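Local coordinates for protein DyP2 (PDB 4G2C) that is a haem-containing dye-decolourising peroxidase from a lignin-reactive bacterium that probably oxidises dyes, lignin-related compounds and manganese(II) at the expense of hydrogen peroxide, at residues V309-Q321 / S326-D339. Sequence-based numbering, arbitrary orientation.
Sequences VGRFEDGTPLTAQ and SHHPVGNDFSYDSD. With MN (manganese (II) ion), chain D; HEM (protoporphyrin IX containing Fe), chain C; ACT (acetate ion), chain H.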
# COMPACT_ATOMS: atom_id res chain seq x y z
N VAL A 309 1.53 -15.24 -5.66
CA VAL A 309 1.10 -14.25 -4.69
C VAL A 309 1.49 -14.62 -3.24
O VAL A 309 1.90 -13.77 -2.46
CB VAL A 309 -0.40 -14.02 -4.81
CG1 VAL A 309 -0.91 -13.19 -3.64
CG2 VAL A 309 -0.70 -13.35 -6.16
N GLY A 310 1.37 -15.91 -2.90
CA GLY A 310 1.66 -16.37 -1.55
C GLY A 310 0.38 -16.64 -0.80
O GLY A 310 0.40 -17.09 0.35
N ARG A 311 -0.73 -16.30 -1.44
CA ARG A 311 -2.06 -16.65 -0.95
C ARG A 311 -2.93 -17.05 -2.14
O ARG A 311 -2.69 -16.62 -3.26
CB ARG A 311 -2.72 -15.46 -0.25
CG ARG A 311 -2.07 -14.93 1.01
CD ARG A 311 -2.81 -13.63 1.48
NE ARG A 311 -2.25 -13.02 2.69
CZ ARG A 311 -2.71 -13.20 3.93
NH1 ARG A 311 -3.78 -13.98 4.15
NH2 ARG A 311 -2.12 -12.59 4.95
N PHE A 312 -3.93 -17.89 -1.89
CA PHE A 312 -4.99 -18.13 -2.87
C PHE A 312 -5.86 -16.88 -2.98
O PHE A 312 -5.81 -15.97 -2.15
CB PHE A 312 -5.84 -19.34 -2.45
CG PHE A 312 -5.08 -20.62 -2.46
CD1 PHE A 312 -4.98 -21.37 -3.62
CD2 PHE A 312 -4.41 -21.06 -1.33
CE1 PHE A 312 -4.27 -22.55 -3.64
CE2 PHE A 312 -3.69 -22.24 -1.34
CZ PHE A 312 -3.62 -22.99 -2.50
N GLU A 313 -6.69 -16.83 -4.01
CA GLU A 313 -7.56 -15.67 -4.18
C GLU A 313 -8.35 -15.28 -2.93
O GLU A 313 -8.65 -14.08 -2.74
CB GLU A 313 -8.47 -15.85 -5.40
CG GLU A 313 -7.72 -15.55 -6.68
CD GLU A 313 -8.21 -16.35 -7.86
OE1 GLU A 313 -9.40 -16.19 -8.23
OE2 GLU A 313 -7.40 -17.14 -8.41
N ASP A 314 -8.59 -16.24 -2.04
CA ASP A 314 -9.56 -16.04 -0.95
C ASP A 314 -9.17 -15.45 0.43
O ASP A 314 -10.02 -15.45 1.30
CB ASP A 314 -10.44 -17.29 -0.74
CG ASP A 314 -9.72 -18.39 -0.00
OD1 ASP A 314 -8.47 -18.36 -0.02
OD2 ASP A 314 -10.38 -19.27 0.59
N GLY A 315 -7.94 -15.02 0.72
CA GLY A 315 -6.70 -15.57 0.29
C GLY A 315 -6.14 -16.35 1.51
O GLY A 315 -5.59 -15.81 2.48
N THR A 316 -6.33 -17.66 1.44
CA THR A 316 -5.65 -18.63 2.27
C THR A 316 -4.13 -18.56 2.03
O THR A 316 -3.67 -18.61 0.88
CB THR A 316 -6.18 -20.02 1.91
OG1 THR A 316 -7.62 -19.99 1.99
CG2 THR A 316 -5.64 -21.09 2.85
N PRO A 317 -3.35 -18.42 3.12
CA PRO A 317 -1.89 -18.40 2.99
C PRO A 317 -1.39 -19.74 2.47
O PRO A 317 -1.72 -20.78 3.02
CB PRO A 317 -1.40 -18.19 4.43
CG PRO A 317 -2.59 -17.68 5.19
CD PRO A 317 -3.78 -18.30 4.53
N LEU A 318 -0.64 -19.69 1.38
CA LEU A 318 -0.08 -20.86 0.76
C LEU A 318 0.88 -21.58 1.71
O LEU A 318 1.10 -22.78 1.56
CB LEU A 318 0.68 -20.45 -0.51
CG LEU A 318 1.21 -21.62 -1.34
CD1 LEU A 318 0.06 -22.57 -1.63
CD2 LEU A 318 1.87 -21.12 -2.62
N THR A 319 1.46 -20.86 2.66
CA THR A 319 2.36 -21.50 3.61
C THR A 319 1.58 -22.35 4.60
O THR A 319 2.15 -23.22 5.25
CB THR A 319 3.25 -20.50 4.38
OG1 THR A 319 4.33 -21.22 4.99
CG2 THR A 319 2.44 -19.81 5.47
N ALA A 320 0.28 -22.11 4.73
CA ALA A 320 -0.52 -22.88 5.70
C ALA A 320 -1.43 -23.95 5.09
O ALA A 320 -1.81 -24.90 5.77
CB ALA A 320 -1.32 -21.94 6.58
N GLN A 321 -1.80 -23.79 3.82
CA GLN A 321 -2.74 -24.71 3.19
C GLN A 321 -2.35 -24.92 1.74
O GLN A 321 -1.72 -24.05 1.12
CB GLN A 321 -4.16 -24.13 3.27
CG GLN A 321 -4.72 -23.98 4.70
CD GLN A 321 -5.21 -25.31 5.26
OE1 GLN A 321 -6.37 -25.69 5.08
NE2 GLN A 321 -4.32 -26.04 5.93
N SER A 326 -9.85 -21.09 3.80
CA SER A 326 -9.67 -20.49 5.12
C SER A 326 -9.94 -18.99 5.14
O SER A 326 -9.02 -18.20 5.31
CB SER A 326 -8.25 -20.73 5.65
OG SER A 326 -7.98 -22.10 5.82
N HIS A 327 -11.20 -18.60 4.99
CA HIS A 327 -11.53 -17.18 5.00
C HIS A 327 -12.63 -16.87 6.01
O HIS A 327 -13.51 -16.04 5.77
CB HIS A 327 -11.93 -16.74 3.60
CG HIS A 327 -12.94 -17.65 2.97
ND1 HIS A 327 -12.61 -18.57 2.00
CD2 HIS A 327 -14.28 -17.79 3.18
CE1 HIS A 327 -13.70 -19.24 1.64
NE2 HIS A 327 -14.72 -18.78 2.34
N HIS A 328 -12.56 -17.54 7.16
CA HIS A 328 -13.51 -17.27 8.22
C HIS A 328 -12.81 -17.02 9.57
O HIS A 328 -12.99 -17.79 10.51
CB HIS A 328 -14.51 -18.42 8.37
CG HIS A 328 -15.09 -18.91 7.08
ND1 HIS A 328 -16.23 -18.37 6.52
CD2 HIS A 328 -14.69 -19.90 6.24
CE1 HIS A 328 -16.51 -19.01 5.40
NE2 HIS A 328 -15.59 -19.95 5.21
N PRO A 329 -12.03 -15.93 9.66
CA PRO A 329 -11.83 -15.03 8.53
C PRO A 329 -10.49 -15.28 7.88
O PRO A 329 -9.75 -16.18 8.29
CB PRO A 329 -11.85 -13.65 9.19
CG PRO A 329 -11.20 -13.89 10.54
CD PRO A 329 -11.51 -15.35 10.92
N VAL A 330 -10.18 -14.50 6.85
CA VAL A 330 -8.87 -14.56 6.23
C VAL A 330 -7.84 -14.40 7.33
O VAL A 330 -7.87 -13.42 8.06
CB VAL A 330 -8.69 -13.42 5.22
CG1 VAL A 330 -7.26 -13.42 4.67
CG2 VAL A 330 -9.72 -13.55 4.10
N GLY A 331 -6.92 -15.35 7.45
CA GLY A 331 -5.95 -15.29 8.53
C GLY A 331 -4.70 -14.48 8.21
O GLY A 331 -4.39 -14.27 7.04
N ASN A 332 -3.98 -14.05 9.24
CA ASN A 332 -2.67 -13.44 9.08
C ASN A 332 -1.65 -13.92 10.13
O ASN A 332 -0.51 -13.46 10.16
CB ASN A 332 -2.75 -11.91 9.13
CG ASN A 332 -1.55 -11.24 8.49
OD1 ASN A 332 -1.09 -11.69 7.45
ND2 ASN A 332 -1.03 -10.20 9.12
N ASP A 333 -2.08 -14.84 10.99
CA ASP A 333 -1.25 -15.34 12.07
C ASP A 333 -0.37 -16.52 11.63
O ASP A 333 -0.64 -17.67 11.97
CB ASP A 333 -2.13 -15.78 13.23
CG ASP A 333 -1.39 -15.79 14.53
OD1 ASP A 333 -0.25 -15.28 14.54
OD2 ASP A 333 -1.93 -16.30 15.53
N PHE A 334 0.67 -16.21 10.86
CA PHE A 334 1.61 -17.23 10.39
C PHE A 334 2.97 -16.60 10.13
O PHE A 334 3.08 -15.38 9.93
CB PHE A 334 1.12 -17.85 9.07
CG PHE A 334 0.99 -16.85 7.95
CD1 PHE A 334 2.11 -16.51 7.17
CD2 PHE A 334 -0.22 -16.22 7.70
CE1 PHE A 334 2.01 -15.58 6.14
CE2 PHE A 334 -0.33 -15.26 6.68
CZ PHE A 334 0.78 -14.95 5.89
N SER A 335 4.00 -17.44 10.13
CA SER A 335 5.34 -17.06 9.71
C SER A 335 5.79 -18.17 8.78
O SER A 335 5.04 -19.11 8.53
CB SER A 335 6.30 -16.98 10.91
OG SER A 335 6.64 -18.28 11.39
N TYR A 336 7.02 -18.09 8.29
CA TYR A 336 7.55 -19.11 7.41
C TYR A 336 8.55 -20.04 8.11
O TYR A 336 9.36 -20.70 7.45
CB TYR A 336 8.22 -18.45 6.20
CG TYR A 336 7.27 -17.57 5.46
CD1 TYR A 336 6.31 -18.12 4.61
CD2 TYR A 336 7.31 -16.19 5.61
CE1 TYR A 336 5.41 -17.31 3.94
CE2 TYR A 336 6.42 -15.38 4.94
CZ TYR A 336 5.47 -15.95 4.10
OH TYR A 336 4.59 -15.15 3.42
N ASP A 337 8.50 -20.08 9.44
CA ASP A 337 9.47 -20.84 10.24
C ASP A 337 9.31 -22.35 10.08
O ASP A 337 10.23 -23.10 10.38
CB ASP A 337 9.39 -20.43 11.72
CG ASP A 337 10.01 -19.06 11.99
OD1 ASP A 337 10.66 -18.51 11.07
OD2 ASP A 337 9.85 -18.54 13.11
N SER A 338 8.14 -22.79 9.61
CA SER A 338 7.93 -24.19 9.24
C SER A 338 7.91 -24.37 7.73
O SER A 338 7.30 -25.32 7.23
CB SER A 338 6.62 -24.73 9.80
OG SER A 338 6.66 -24.82 11.21
N ASP A 339 8.57 -23.46 7.02
CA ASP A 339 8.56 -23.43 5.56
C ASP A 339 9.90 -22.85 5.07
O ASP A 339 9.98 -22.17 4.06
CB ASP A 339 7.39 -22.54 5.10
CG ASP A 339 7.02 -22.71 3.62
OD1 ASP A 339 7.61 -23.56 2.91
OD2 ASP A 339 6.10 -22.00 3.17
MN MN D . -6.38 -18.46 -9.89
CHA HEM C . 0.35 -7.98 0.21
CHB HEM C . -1.10 -7.59 -4.42
CHC HEM C . 1.89 -3.83 -5.10
CHD HEM C . 3.88 -4.73 -0.78
C1A HEM C . -0.31 -8.20 -0.98
C2A HEM C . -1.35 -9.19 -1.19
C3A HEM C . -1.74 -9.08 -2.46
C4A HEM C . -0.99 -8.01 -3.09
CMA HEM C . -2.82 -9.92 -3.16
CAA HEM C . -1.86 -10.18 -0.11
CBA HEM C . -2.95 -9.50 0.73
CGA HEM C . -2.36 -8.70 1.88
O1A HEM C . -1.58 -9.25 2.68
O2A HEM C . -2.66 -7.50 2.00
C1B HEM C . -0.42 -6.55 -5.03
C2B HEM C . -0.58 -6.07 -6.40
C3B HEM C . 0.26 -5.02 -6.57
C4B HEM C . 0.95 -4.80 -5.33
CMB HEM C . -1.53 -6.69 -7.46
CAB HEM C . 0.48 -4.14 -7.82
CBB HEM C . -0.44 -4.07 -8.78
C1C HEM C . 2.74 -3.80 -4.02
C2C HEM C . 3.94 -2.98 -3.90
C3C HEM C . 4.47 -3.22 -2.69
C4C HEM C . 3.64 -4.20 -2.02
CMC HEM C . 4.47 -1.98 -4.96
CAC HEM C . 5.77 -2.63 -2.10
CBC HEM C . 6.72 -2.10 -2.88
C1D HEM C . 3.09 -5.63 -0.10
C2D HEM C . 3.26 -5.97 1.29
C3D HEM C . 2.15 -6.97 1.58
C4D HEM C . 1.43 -7.15 0.35
CMD HEM C . 4.33 -5.42 2.25
CAD HEM C . 1.86 -7.68 2.88
CBD HEM C . 2.93 -8.76 2.96
CGD HEM C . 2.74 -9.37 4.32
O1D HEM C . 2.80 -8.61 5.32
O2D HEM C . 2.48 -10.60 4.37
NA HEM C . -0.13 -7.49 -2.14
NB HEM C . 0.52 -5.74 -4.42
NC HEM C . 2.59 -4.53 -2.86
ND HEM C . 2.00 -6.34 -0.61
FE HEM C . 1.33 -6.17 -2.63
C ACT H . 7.27 -18.39 15.74
O ACT H . 8.10 -19.30 16.01
OXT ACT H . 7.00 -18.21 14.53
CH3 ACT H . 6.62 -17.57 16.83
O HOH W 1 -8.00 -24.11 3.15
O HOH W 2 -5.32 -18.88 -7.87
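R311 reaches across to G331, N332 and F334, CG anti to the carbonyl carbon and the chain then extended as far as NE. CD passes the haem propionate at 3.9 Å from its carbon CAA, and NE lies 3.8 Å from propionate oxygen O1A. At the tip, NH1 donates an almost straight bond to G331 O (3.0 Å) and a second to G315 O. Both oxygens lie in the guanidinium plane, which fixes the rotation of the group. NH2 sits 2.8 Å from N332 OD1, an oxygen that accepts a hydrogen bond from R357, and meets the rim of the F334 ring. Arginine suits the place because its long chain ends in a flat group with several N-H donors in one plane; an alanine here would probably leave the G331 and G315 carbonyls without this shared donor and open a gap beside F334. Both segments belong to the long connection between helices 303-309 and 350-354 of this dye peroxidase, whose first residues lie between haem and manganese: R311 lines the haem pocket, and E313 binds the ion with E287. D314 makes an Asx turn: OD1 accepts from T316 N and OG1, while OD2 accepts from H327 ND1 (2.7 Å), which comes to its anti side, 35° out of the carboxylate plane. T316 OG1 in turn accepts from S326 N, a double role suited to a hydroxyl. Proline suits the next place, P317 CB lying over one face of F334 in a CH-pi contact, 4.1 Å from the ring centroid. With T319 OG1 anti to the backbone N (chi1 -164°), the hydroxyl donates to D339 OD2 at 2.7 Å, while CG2 rests against F334 CD1.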